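Local coordinates for nuclear inclusion protein A (Tobacco vein mottling virus, PDB 3MMG), which probably acts as a cysteine peptidase of the 3C type, in a family of potyviral proteases that cut the viral polyprotein at specific sites, at residues N12-C17 against G161-I166; E181-E184 against T189-D192; L55-M60 against K89-F94. The protein carries 3 engineered substitutions. One frame throughout, in Å; residues are numbered along the deposited sequence. Where two conformers were deposited one is given.

Contact 1 of 3, residues N12-C17 against G161-I166; sequences NPISAC and GNILGI
Ile14 reaches across to Gly161 and Ile163 with two different branches of its side chain. At the end of the longer branch, the CD1 methyl rests 3.8 Å from Gly161 O, while the shorter one places CG2 4.2 Å from Ile163 CD1. The first torsion separates the branches: with chi1 at -59°, CG1 lies beside the backbone N and CG2 takes the place anti to it, and a near-extended chi2 of 157° carries CD1 on to Gly161. Gly161 contributes backbone alone, at a positive phi of 67°, a conformation glycine adopts readily, just ahead of strand 163-171. Ile163 meets the isoleucine opposite with its terminal methyl, carried out on an extended CG1 branch.

Around this pair, Pro154, Val156 and Val112 add further apolar contacts to Ile14, and Pro154 also touches Ile163. Ile14 itself is held by a short helix whose turn is closed by Ala16 N and Asn12 O at 2.9 Å, and by a second bond of 2.9 Å from Cys17 N to Ile14 O. Ser15 OG ties the helix to Ser113 O, and Asn12 OD1 ties its start to Ser123 OG. On the far segment, a classic bulge sets Leu164 and Gly165 together opposite Leu155 on strand 154-157.

The two segments bury 105 Å² together. Their hydrogen bonds lie within 12-17 or run from it to strands 109-116 and 121-133; none crosses to 161-166, where Ile14's methyls make only van der Waals contacts, one with a methyl and one with a carbonyl oxygen.

Contact 2 of 3, residues E181-E184 against T189-D192; sequences EFPE and TYLD
Glu184 and Thr189 mark the closest backbone approach, with CA atoms 8.6 Å apart where the chain leaves the irregular segment 181-184 and soon enters helix 186-192, which widens to a pi-type turn at 189-192. The side-chain contact is made by Pro183 and Tyr190. Pro183 CG, at the outer corner of a C-gamma-endo ring, lies 4.0 Å from Tyr190 CE1, and the two rings meet at a slant without stacking. With chi1 at -70°, the tyrosine CG sits beside its own backbone N, and the ring extends back from the helix to the proline.

Between Glu184 and Thr189 the contact is looser. Glu184 O and Thr189 OG1 are 4.4 Å apart, too far for a hydrogen bond; the threonine hydroxyl is instead bonded to Lys185 O, four residues back and just ahead of helix 186-192. The Glu184 carboxylate leads away from Thr189. Since the two segments bury only 81 Å² between them and share no hydrogen bond, the proline-tyrosine contact is a light one near the surface.

Neighbouring residues give it its place. Arg80 packs on Pro183 and makes a salt bridge to Glu181 OE2, while Val77 touches Tyr190 and Lys75 NZ is hydrogen-bonded to Tyr190 O. The contact thus sits where strand 177-181, the last of the second barrel, passes into a short helix that lies against parts of the first, within the chymotrypsin-like two-barrel fold of the PA clan, to which this C4 peptidase is assigned.

Contact 3 of 3, residues L55-M60 against K89-F94; sequences LTIKTM and KDFPPF
Phe91 and Phe94 present their rings to Ile57 and Thr59 through different first torsions: CG of Phe91 is anti to its backbone nitrogen (chi1 -175°), whereas CG of Phe94 lies beside its own (chi1 -70°). Both rings lie against strand 54-59 of the first barrel in this chymotrypsin-like fold, and come from the loop that leads out of that barrel toward the second. Ile57 touches Phe91 twice, through CD1 at 4.1 Å from Phe91 CE1 and through CG2 at 4.2 Å from Phe91 CZ, crossing the ring at a slant. Phe94 CE1 meets the edge of the Phe91 ring in its plane, which brings the two aromatics together beside the strand. Cys19, on strand 18-25, adds contacts to Ile57, Thr59 and Phe94, and Phe64 meets the Phe91 ring.

The two branches of Thr59 go to different partners. Its OG1 takes part in hydrogen bonds with Gly62 O and His61 N at the turn into the next strand, which is consistent with the methyl being held on the side of the rings. That methyl, CG2, lies 3.5 Å from Phe94 CZ and 4.3 Å from Phe91 CZ.

In the fold
Contacts 1 and 2 are linked through neighbouring strands 163-171 and 177-181 of the second barrel: their centres are 15 Å apart, and Leu164 O lies 3.0 Å from Phe182 N in a probable hydrogen bond. Contact 3 belongs to the first barrel, its centre about 17 Å from that of contact 1. Those two also touch, through Ala16 O and Met60 SD at 3.4 Å, and contact 3 is nested in the loop that contact 1 closes. Contacts 2 and 3 stay about 9 Å apart at their nearest atoms. In proteases of this fold the active site lies between the barrels; contacts 1 and 2 each join a second-barrel segment to a helix outside that barrel, and no residue described here is identified as catalytic.

Contact 1 of 3, residues N12-C17 against G161-I166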
# COMPACT_ATOMS: atom_id res chain seq x y z
N ASN A 12 -7.61 -14.32 -3.73
CA ASN A 12 -7.22 -14.82 -2.42
C ASN A 12 -5.73 -14.81 -2.12
O ASN A 12 -5.34 -14.49 -1.00
CB ASN A 12 -7.84 -16.19 -2.17
CG ASN A 12 -9.33 -16.09 -1.99
OD1 ASN A 12 -9.80 -15.59 -0.97
ND2 ASN A 12 -10.07 -16.49 -3.00
N PRO A 13 -4.89 -15.17 -3.11
CA PRO A 13 -3.45 -15.06 -2.84
C PRO A 13 -2.96 -13.66 -2.45
O PRO A 13 -2.02 -13.52 -1.65
CB PRO A 13 -2.82 -15.48 -4.16
CG PRO A 13 -3.83 -16.43 -4.77
CD PRO A 13 -5.15 -15.77 -4.43
N ILE A 14 -3.58 -12.63 -3.03
CA ILE A 14 -3.27 -11.25 -2.61
C ILE A 14 -3.72 -10.97 -1.19
O ILE A 14 -2.94 -10.47 -0.38
CB ILE A 14 -3.87 -10.21 -3.59
CG1 ILE A 14 -3.30 -10.45 -5.00
CG2 ILE A 14 -3.61 -8.78 -3.09
CD1 ILE A 14 -4.17 -9.91 -6.10
N SER A 15 -4.98 -11.29 -0.89
CA SER A 15 -5.54 -11.14 0.44
C SER A 15 -4.70 -11.83 1.52
O SER A 15 -4.59 -11.32 2.64
CB SER A 15 -6.97 -11.69 0.46
OG SER A 15 -7.52 -11.61 1.74
N ALA A 16 -4.11 -12.97 1.18
CA ALA A 16 -3.29 -13.74 2.12
C ALA A 16 -2.02 -12.98 2.55
O ALA A 16 -1.44 -13.30 3.58
CB ALA A 16 -2.93 -15.09 1.54
N CYS A 17 -1.58 -12.01 1.73
CA CYS A 17 -0.40 -11.20 1.99
C CYS A 17 -0.71 -9.82 2.52
O CYS A 17 0.20 -9.05 2.84
CB CYS A 17 0.42 -11.09 0.71
SG CYS A 17 1.07 -12.70 0.21
N GLY A 161 -4.52 -9.66 -12.84
CA GLY A 161 -4.35 -9.84 -11.39
C GLY A 161 -3.07 -9.30 -10.76
O GLY A 161 -2.78 -9.57 -9.61
N ASN A 162 -2.30 -8.52 -11.51
CA ASN A 162 -1.11 -7.87 -10.96
C ASN A 162 -1.51 -6.74 -10.00
O ASN A 162 -2.55 -6.09 -10.18
CB ASN A 162 -0.24 -7.27 -12.05
CG ASN A 162 0.57 -8.32 -12.83
OD1 ASN A 162 0.24 -9.53 -12.91
ND2 ASN A 162 1.65 -7.83 -13.44
N ILE A 163 -0.68 -6.51 -8.99
CA ILE A 163 -0.90 -5.38 -8.09
C ILE A 163 -0.33 -4.14 -8.76
O ILE A 163 0.85 -4.14 -9.15
CB ILE A 163 -0.22 -5.61 -6.74
CG1 ILE A 163 -0.77 -6.92 -6.09
CG2 ILE A 163 -0.38 -4.39 -5.82
CD1 ILE A 163 -0.04 -7.31 -4.82
N LEU A 164 -1.15 -3.09 -8.90
CA LEU A 164 -0.74 -1.89 -9.66
C LEU A 164 -0.38 -0.72 -8.76
O LEU A 164 0.28 0.22 -9.19
CB LEU A 164 -1.85 -1.44 -10.61
CG LEU A 164 -2.37 -2.46 -11.61
CD1 LEU A 164 -3.33 -1.77 -12.58
CD2 LEU A 164 -1.27 -3.23 -12.33
N GLY A 165 -0.82 -0.79 -7.50
CA GLY A 165 -0.63 0.37 -6.63
C GLY A 165 -1.23 0.08 -5.28
O GLY A 165 -1.80 -1.00 -5.06
N ILE A 166 -1.13 1.04 -4.38
CA ILE A 166 -1.80 0.96 -3.09
C ILE A 166 -2.56 2.26 -2.80
O ILE A 166 -2.14 3.34 -3.25
CB ILE A 166 -0.82 0.66 -1.92
CG1 ILE A 166 0.36 1.63 -1.91
CG2 ILE A 166 -0.37 -0.81 -2.03
CD1 ILE A 166 1.22 1.56 -0.62

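Contact 2 of 3, residues E181-E184 against T189-D192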
# COMPACT_ATOMS: atom_id res chain seq x y z
N GLU A 181 1.01 4.35 -7.72
CA GLU A 181 1.42 3.21 -8.54
C GLU A 181 2.77 2.68 -8.14
O GLU A 181 3.64 3.44 -7.72
CB GLU A 181 1.47 3.62 -10.02
CG GLU A 181 2.49 4.73 -10.30
CD GLU A 181 3.02 4.74 -11.72
OE1 GLU A 181 2.23 4.87 -12.66
OE2 GLU A 181 4.24 4.64 -11.88
N PHE A 182 2.95 1.37 -8.29
CA PHE A 182 4.28 0.77 -8.26
C PHE A 182 5.06 1.18 -9.49
O PHE A 182 4.47 1.38 -10.55
CB PHE A 182 4.19 -0.76 -8.13
CG PHE A 182 3.77 -1.16 -6.76
CD1 PHE A 182 2.42 -1.38 -6.47
CD2 PHE A 182 4.69 -1.17 -5.72
CE1 PHE A 182 2.00 -1.66 -5.18
CE2 PHE A 182 4.28 -1.45 -4.40
CZ PHE A 182 2.93 -1.69 -4.13
N PRO A 183 6.38 1.33 -9.35
CA PRO A 183 7.24 1.61 -10.48
C PRO A 183 7.58 0.33 -11.27
O PRO A 183 7.30 -0.79 -10.83
CB PRO A 183 8.50 2.15 -9.81
CG PRO A 183 8.59 1.36 -8.54
CD PRO A 183 7.14 1.30 -8.08
N GLU A 184 8.19 0.52 -12.44
CA GLU A 184 8.68 -0.58 -13.26
C GLU A 184 9.74 -1.36 -12.48
O GLU A 184 10.50 -0.76 -11.73
CB GLU A 184 9.33 -0.01 -14.52
CG GLU A 184 9.43 -0.99 -15.70
CD GLU A 184 10.15 -0.38 -16.92
OE1 GLU A 184 10.47 0.83 -16.91
OE2 GLU A 184 10.40 -1.13 -17.89
N THR A 189 14.23 -4.22 -8.31
CA THR A 189 14.91 -3.00 -7.88
C THR A 189 14.86 -2.73 -6.38
O THR A 189 15.85 -2.27 -5.81
CB THR A 189 14.34 -1.76 -8.62
OG1 THR A 189 14.35 -2.02 -10.03
CG2 THR A 189 15.16 -0.50 -8.33
N TYR A 190 13.72 -3.01 -5.75
CA TYR A 190 13.53 -2.62 -4.36
C TYR A 190 13.56 -3.80 -3.38
O TYR A 190 13.99 -3.64 -2.23
CB TYR A 190 12.24 -1.80 -4.19
CG TYR A 190 12.35 -0.42 -4.81
CD1 TYR A 190 12.07 -0.23 -6.18
CD2 TYR A 190 12.77 0.67 -4.05
CE1 TYR A 190 12.19 1.03 -6.76
CE2 TYR A 190 12.89 1.92 -4.62
CZ TYR A 190 12.60 2.10 -5.97
OH TYR A 190 12.74 3.37 -6.51
N LEU A 191 13.14 -4.97 -3.82
CA LEU A 191 13.08 -6.11 -2.91
C LEU A 191 14.29 -7.03 -3.06
O LEU A 191 14.91 -7.40 -2.05
CB LEU A 191 11.76 -6.89 -3.05
CG LEU A 191 10.48 -6.03 -3.04
CD1 LEU A 191 9.21 -6.87 -3.06
CD2 LEU A 191 10.49 -5.11 -1.84
N ASP A 192 14.63 -7.39 -4.29
CA ASP A 192 15.71 -8.36 -4.53
C ASP A 192 17.07 -7.71 -4.28
O ASP A 192 18.03 -8.40 -3.92
CB ASP A 192 15.64 -8.91 -5.96
CG ASP A 192 14.44 -9.84 -6.20
OD1 ASP A 192 13.80 -10.28 -5.22
OD2 ASP A 192 14.13 -10.15 -7.37

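Contact 3 of 3, residues L55-M60 against K89-F94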
# COMPACT_ATOMS: atom_id res chain seq x y z
N LEU A 55 5.15 0.06 16.19
CA LEU A 55 4.50 -0.52 15.02
C LEU A 55 4.07 -1.95 15.33
O LEU A 55 4.89 -2.74 15.81
CB LEU A 55 5.47 -0.52 13.85
CG LEU A 55 4.97 -1.13 12.53
CD1 LEU A 55 3.83 -0.30 11.93
CD2 LEU A 55 6.16 -1.20 11.55
N THR A 56 2.81 -2.26 15.08
CA THR A 56 2.30 -3.63 15.24
C THR A 56 1.80 -4.06 13.88
O THR A 56 1.11 -3.28 13.19
CB THR A 56 1.18 -3.70 16.30
OG1 THR A 56 1.73 -3.36 17.58
CG2 THR A 56 0.61 -5.13 16.40
N ILE A 57 2.16 -5.27 13.48
CA ILE A 57 1.82 -5.79 12.16
C ILE A 57 1.00 -7.06 12.34
O ILE A 57 1.51 -8.06 12.87
CB ILE A 57 3.10 -6.11 11.37
CG1 ILE A 57 3.98 -4.86 11.30
CG2 ILE A 57 2.75 -6.68 9.98
CD1 ILE A 57 5.42 -5.05 11.72
N LYS A 58 -0.26 -7.02 11.91
CA LYS A 58 -1.13 -8.20 12.00
C LYS A 58 -1.21 -8.89 10.66
O LYS A 58 -1.50 -8.24 9.65
CB LYS A 58 -2.52 -7.87 12.52
CG LYS A 58 -3.33 -9.14 12.81
CD LYS A 58 -4.60 -8.84 13.59
CE LYS A 58 -5.29 -10.14 14.02
NZ LYS A 58 -4.49 -10.99 14.99
N THR A 59 -0.93 -10.19 10.65
CA THR A 59 -0.89 -10.97 9.42
C THR A 59 -1.72 -12.27 9.56
O THR A 59 -2.08 -12.65 10.66
CB THR A 59 0.56 -11.37 9.03
OG1 THR A 59 0.97 -12.51 9.80
CG2 THR A 59 1.52 -10.23 9.28
N MET A 60 -1.92 -12.97 8.46
CA MET A 60 -2.66 -14.23 8.52
C MET A 60 -1.92 -15.30 9.32
O MET A 60 -2.55 -16.30 9.75
CB MET A 60 -3.00 -14.76 7.11
CG MET A 60 -1.83 -15.26 6.30
SD MET A 60 -2.36 -16.26 4.89
CE MET A 60 -3.97 -16.78 5.38
N LYS A 89 14.97 -11.05 11.58
CA LYS A 89 15.01 -12.47 11.24
C LYS A 89 13.94 -13.31 11.98
O LYS A 89 13.46 -14.32 11.44
CB LYS A 89 16.43 -13.02 11.44
CG LYS A 89 16.64 -14.39 10.78
CD LYS A 89 18.11 -14.80 10.82
CE LYS A 89 18.26 -16.20 10.20
NZ LYS A 89 19.68 -16.65 10.18
N ASP A 90 13.53 -12.88 13.18
CA ASP A 90 12.50 -13.60 13.95
C ASP A 90 11.05 -13.32 13.50
O ASP A 90 10.07 -13.87 14.05
CB ASP A 90 12.67 -13.34 15.45
CG ASP A 90 13.86 -14.09 16.03
OD1 ASP A 90 13.80 -15.34 16.08
OD2 ASP A 90 14.83 -13.43 16.40
N PHE A 91 10.89 -12.45 12.50
CA PHE A 91 9.58 -12.22 11.92
C PHE A 91 9.44 -13.25 10.81
O PHE A 91 10.28 -13.28 9.91
CB PHE A 91 9.56 -10.80 11.33
CG PHE A 91 8.21 -10.39 10.79
CD1 PHE A 91 7.45 -9.44 11.47
CD2 PHE A 91 7.72 -10.93 9.60
CE1 PHE A 91 6.20 -9.03 10.96
CE2 PHE A 91 6.47 -10.55 9.09
CZ PHE A 91 5.71 -9.60 9.78
N PRO A 92 8.41 -14.12 10.87
CA PRO A 92 8.26 -15.18 9.88
C PRO A 92 7.87 -14.58 8.52
O PRO A 92 6.91 -13.82 8.43
CB PRO A 92 7.12 -16.04 10.45
CG PRO A 92 6.33 -15.14 11.29
CD PRO A 92 7.32 -14.14 11.87
N PRO A 93 8.66 -14.86 7.47
CA PRO A 93 8.40 -14.19 6.19
C PRO A 93 7.16 -14.65 5.42
O PRO A 93 6.65 -15.75 5.65
CB PRO A 93 9.63 -14.50 5.35
CG PRO A 93 10.17 -15.74 5.93
CD PRO A 93 9.87 -15.70 7.41
N PHE A 94 6.71 -13.78 4.52
CA PHE A 94 5.65 -14.07 3.55
C PHE A 94 6.26 -14.79 2.33
O PHE A 94 7.48 -14.77 2.15
CB PHE A 94 5.08 -12.73 3.07
CG PHE A 94 4.28 -12.00 4.10
CD1 PHE A 94 4.92 -11.16 5.02
CD2 PHE A 94 2.90 -12.14 4.15
CE1 PHE A 94 4.17 -10.43 5.98
CE2 PHE A 94 2.13 -11.45 5.12
CZ PHE A 94 2.76 -10.60 6.03